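Local coordinates for protein dipeptide Epimerase (Enterococcus faecalis V583, PDB 3JVA) that belongs to the mandelate racemase/muconate lactonizing enzyme family within the enolase superfamily, pairing an N-terminal capping domain with a magnesium-binding barrel domain, at residues E224-V229 / K255-V260; S11-K16 / L325-V330. All blocks are in the same frame, centred on the assembly; numbering follows the deposited sequence.

Contact 1. Residues E224-V229 / K255-V260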
# COMPACT_ATOMS: atom_id res chain seq x y z
N GLU B 224 2.59 1.65 -16.05
CA GLU B 224 2.51 0.34 -15.40
C GLU B 224 3.08 -0.71 -16.34
O GLU B 224 3.83 -1.59 -15.92
CB GLU B 224 1.06 -0.01 -15.06
CG GLU B 224 0.47 0.78 -13.90
CD GLU B 224 -1.05 0.74 -13.87
OE1 GLU B 224 -1.62 -0.37 -13.89
OE2 GLU B 224 -1.67 1.82 -13.83
N GLY B 225 2.72 -0.61 -17.61
CA GLY B 225 3.20 -1.55 -18.61
C GLY B 225 4.69 -1.39 -18.86
O GLY B 225 5.41 -2.37 -19.05
N LEU B 226 5.15 -0.15 -18.87
CA LEU B 226 6.57 0.12 -19.09
C LEU B 226 7.35 -0.49 -17.92
O LEU B 226 8.41 -1.08 -18.11
CB LEU B 226 6.81 1.63 -19.17
CG LEU B 226 8.23 2.13 -19.45
CD1 LEU B 226 8.77 1.49 -20.72
CD2 LEU B 226 8.20 3.65 -19.58
N LYS B 227 6.79 -0.35 -16.72
CA LYS B 227 7.38 -0.89 -15.51
C LYS B 227 7.43 -2.42 -15.59
O LYS B 227 8.40 -3.05 -15.18
CB LYS B 227 6.54 -0.44 -14.30
CG LYS B 227 6.83 -1.14 -12.98
CD LYS B 227 8.17 -0.74 -12.40
CE LYS B 227 8.18 -0.94 -10.89
NZ LYS B 227 7.80 -2.32 -10.49
N TYR B 228 6.36 -3.00 -16.12
CA TYR B 228 6.27 -4.45 -16.27
C TYR B 228 7.40 -4.96 -17.16
O TYR B 228 8.09 -5.91 -16.81
CB TYR B 228 4.92 -4.83 -16.90
CG TYR B 228 4.77 -6.31 -17.19
CD1 TYR B 228 4.56 -7.23 -16.17
CD2 TYR B 228 4.87 -6.79 -18.50
CE1 TYR B 228 4.44 -8.60 -16.44
CE2 TYR B 228 4.75 -8.15 -18.79
CZ TYR B 228 4.54 -9.05 -17.75
OH TYR B 228 4.41 -10.40 -18.02
N VAL B 229 7.58 -4.33 -18.31
CA VAL B 229 8.64 -4.74 -19.23
C VAL B 229 10.00 -4.67 -18.55
O VAL B 229 10.76 -5.64 -18.55
CB VAL B 229 8.67 -3.84 -20.48
CG1 VAL B 229 9.80 -4.27 -21.40
CG2 VAL B 229 7.34 -3.92 -21.20
N LYS B 255 8.10 5.49 -9.29
CA LYS B 255 7.56 4.16 -9.52
C LYS B 255 8.62 3.14 -9.95
O LYS B 255 8.34 1.95 -10.03
CB LYS B 255 6.46 4.20 -10.59
CG LYS B 255 5.31 5.14 -10.26
CD LYS B 255 4.19 5.05 -11.31
CE LYS B 255 3.35 3.78 -11.17
NZ LYS B 255 4.09 2.51 -11.44
N GLY B 256 9.83 3.62 -10.22
CA GLY B 256 10.89 2.72 -10.66
C GLY B 256 10.49 2.09 -11.99
O GLY B 256 10.71 0.91 -12.22
N THR B 257 9.91 2.91 -12.86
CA THR B 257 9.43 2.46 -14.16
C THR B 257 10.47 1.97 -15.16
O THR B 257 10.21 1.02 -15.90
CB THR B 257 8.61 3.58 -14.85
OG1 THR B 257 7.68 4.16 -13.92
CG2 THR B 257 7.84 3.02 -16.04
N VAL B 258 11.65 2.60 -15.18
CA VAL B 258 12.69 2.23 -16.14
C VAL B 258 14.12 2.20 -15.60
O VAL B 258 14.38 2.59 -14.46
CB VAL B 258 12.69 3.19 -17.36
CG1 VAL B 258 11.40 3.05 -18.15
CG2 VAL B 258 12.88 4.63 -16.88
N ASP B 259 15.04 1.75 -16.45
CA ASP B 259 16.45 1.68 -16.08
C ASP B 259 17.20 2.96 -16.44
O ASP B 259 18.16 3.33 -15.76
CB ASP B 259 17.13 0.52 -16.80
CG ASP B 259 16.54 -0.82 -16.43
OD1 ASP B 259 16.51 -1.13 -15.23
OD2 ASP B 259 16.11 -1.55 -17.35
N VAL B 260 16.77 3.62 -17.51
CA VAL B 260 17.41 4.84 -18.00
C VAL B 260 16.37 5.79 -18.58
O VAL B 260 15.31 5.37 -19.04
CB VAL B 260 18.43 4.48 -19.12
CG1 VAL B 260 19.15 5.74 -19.62
CG2 VAL B 260 19.43 3.47 -18.59
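K227, midway along helix 223-232, meets the turn at T257, where the two CA atoms come within 4.2 Å and K227 CA directs its C-H at T257 O. That turn follows helix 246-255, which ends in a Schellman motif: G256 is the C-prime residue with positive phi, and T257 N bonds back to L252 O. K227 folds over this helix end. Its CG is anti to the backbone N, and the bend at chi2 (70°) swings CD onto G256 O at 3.0 Å; the next carbon, CE, sits 3.0 Å from K255 O. Alongside, L226 points at the loop. T257 CG2 comes in at about a right angle and lies 3.5 Å from L226 CG, while V258 CG1 touches that same CG and CD2 beyond it.

Here helix 223-232 packs against the loop that leads from helix 246-255 into strand 260-263, in the helical layer around the barrel; the side chain of L226 is about 11 Å from the magnesium ion. The single hydroxyl of T230 is shared between L226 O and T257 O, which come close together across the contact. Further along the loop, D259 forms a salt bridge with K197 of a neighbouring subunit. K227 CD and CE, next to the ammonium, meet partly negative carbonyl oxygens, which may be mildly favourable; K255 NZ, 6.2 Å from K227 NZ, would if anything oppose its charge.

Contact 2. Residues S11-K16 / L325-V330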
# COMPACT_ATOMS: atom_id res chain seq x y z
N SER B 11 14.23 27.78 -40.73
CA SER B 11 15.44 27.19 -41.26
C SER B 11 15.00 25.90 -41.92
O SER B 11 14.27 25.13 -41.33
CB SER B 11 16.43 26.87 -40.13
OG SER B 11 17.59 26.19 -40.60
N LYS B 12 15.44 25.70 -43.17
CA LYS B 12 15.08 24.50 -43.90
C LYS B 12 16.35 23.90 -44.49
O LYS B 12 17.00 24.51 -45.34
CB LYS B 12 14.08 24.82 -45.01
CG LYS B 12 12.81 25.49 -44.51
CD LYS B 12 11.81 25.69 -45.65
CE LYS B 12 10.54 26.36 -45.16
NZ LYS B 12 9.58 26.59 -46.27
N ILE B 13 16.71 22.71 -44.03
CA ILE B 13 17.92 22.04 -44.49
C ILE B 13 17.56 20.67 -45.02
O ILE B 13 16.98 19.85 -44.31
CB ILE B 13 18.93 21.90 -43.32
CG1 ILE B 13 19.33 23.28 -42.78
CG2 ILE B 13 20.16 21.15 -43.79
CD1 ILE B 13 20.23 24.08 -43.71
N LYS B 14 17.91 20.41 -46.27
CA LYS B 14 17.61 19.12 -46.88
C LYS B 14 18.34 17.99 -46.15
O LYS B 14 19.48 18.17 -45.70
CB LYS B 14 18.01 19.12 -48.36
CG LYS B 14 17.52 17.91 -49.12
CD LYS B 14 17.86 18.00 -50.60
CE LYS B 14 17.17 16.90 -51.38
NZ LYS B 14 15.70 16.98 -51.18
N LEU B 15 17.67 16.85 -46.02
CA LEU B 15 18.25 15.68 -45.36
C LEU B 15 18.90 14.76 -46.40
O LEU B 15 18.38 14.61 -47.50
CB LEU B 15 17.16 14.89 -44.62
CG LEU B 15 16.38 15.56 -43.49
CD1 LEU B 15 15.25 14.62 -43.04
CD2 LEU B 15 17.31 15.88 -42.32
N LYS B 16 20.02 14.15 -46.03
CA LYS B 16 20.71 13.23 -46.93
C LYS B 16 19.82 12.02 -47.20
O LYS B 16 19.81 11.48 -48.31
CB LYS B 16 22.04 12.77 -46.33
CG LYS B 16 23.11 13.85 -46.25
CD LYS B 16 24.36 13.33 -45.56
CE LYS B 16 25.43 14.40 -45.46
NZ LYS B 16 26.62 13.91 -44.70
N LEU B 325 22.58 16.16 -42.46
CA LEU B 325 22.22 17.43 -43.09
C LEU B 325 23.01 17.66 -44.38
O LEU B 325 24.21 17.40 -44.43
CB LEU B 325 22.50 18.59 -42.13
CG LEU B 325 21.80 18.58 -40.76
CD1 LEU B 325 22.21 19.82 -39.98
CD2 LEU B 325 20.29 18.52 -40.94
N GLU B 326 22.35 18.16 -45.42
CA GLU B 326 23.03 18.42 -46.69
C GLU B 326 23.95 19.63 -46.61
O GLU B 326 24.93 19.72 -47.35
CB GLU B 326 22.01 18.63 -47.81
CG GLU B 326 21.42 17.34 -48.35
CD GLU B 326 22.44 16.49 -49.09
OE1 GLU B 326 22.07 15.39 -49.55
OE2 GLU B 326 23.61 16.92 -49.24
N THR B 327 23.64 20.55 -45.71
CA THR B 327 24.48 21.73 -45.53
C THR B 327 24.25 22.29 -44.13
O THR B 327 23.23 21.99 -43.50
CB THR B 327 24.17 22.80 -46.62
OG1 THR B 327 25.22 23.77 -46.63
CG2 THR B 327 22.84 23.48 -46.35
N ALA B 328 25.20 23.07 -43.63
CA ALA B 328 25.10 23.65 -42.29
C ALA B 328 24.34 24.97 -42.28
O ALA B 328 24.63 25.87 -43.06
CB ALA B 328 26.49 23.86 -41.72
N PRO B 329 23.35 25.09 -41.38
CA PRO B 329 22.56 26.32 -41.29
C PRO B 329 23.31 27.47 -40.61
O PRO B 329 22.93 28.63 -40.74
CB PRO B 329 21.32 25.88 -40.49
CG PRO B 329 21.90 24.84 -39.55
CD PRO B 329 22.84 24.05 -40.46
N VAL B 330 24.38 27.13 -39.90
CA VAL B 330 25.19 28.11 -39.19
C VAL B 330 26.67 27.75 -39.26
O VAL B 330 27.04 26.71 -39.80
CB VAL B 330 24.79 28.20 -37.71
CG1 VAL B 330 23.32 28.54 -37.57
CG2 VAL B 330 25.12 26.88 -37.02
O HOH W 1 19.64 14.73 -50.17
O HOH W 2 26.17 16.18 -43.00
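L15 and L325 form a single beta bridge, joining the antiparallel sheet of the capping domain to a loop of the barrel domain, the two-domain architecture of the enolase superfamily. Between the two segments one backbone bond is made, E326 N to K14 O at 2.9 Å, with the nitrogen lying nearly in line with the carbonyl. K16 with G324 flanks the bridge on its other side, and L15 pairs with E27 on its other neighbour.

The tight part is built around I13. Its CG2 branch presses against T327 O at 3.2 Å and lies on L325 CB, whose chain crosses it at about a right angle. The other branch goes a different way: chi2 of -72° sets CD1 between T327 CG2 and P329 CB, each 3.8 Å off. The proline ring is approached from its CB corner, where S11 OG also comes to 3.7 Å. Behind the loop, L325 and P329 both pack on T297, and L325 also on L336, within the barrel domain.

The opposite end is looser and polar. The chains of K14 and E326 lie side by side, pointing the same way, with K14 CB against E326 CG, yet K14 NZ stays 6.8 Å from E326 OE1. K16, extended beyond CG, crosses E326 obliquely and rests CE near L325 O. Its NZ is held chiefly by F323 O and also bonds to a water that lies within reach of L325 O. The E326 chain is bent at chi2 (-68°), which leads CD toward K16, and the carboxylate is tied in by solvent: a second water donates one hydrogen to L15 O and another to E326 OE1, the latter at only 2.6 Å.

In the fold
From the N terminus the chain first lays down strand 3-21, whose 11-16 part takes up contact 2 in the capping domain. It then passes through the remaining capping strands and helices and enters the barrel. There contact 1 closes a short loop of 25 intervening residues, tying helix 223-232 to the turn after helix 246-255 and so joining two successive helices of the barrel domain. Some 65 residues further on, 325-330 returns to 11-16, closing a loop of 308 residues within which contact 1 is nested. The two do not touch: their centres stand 37 Å apart, on opposite sides of the chain's centre, one within the barrel domain, the other between domains.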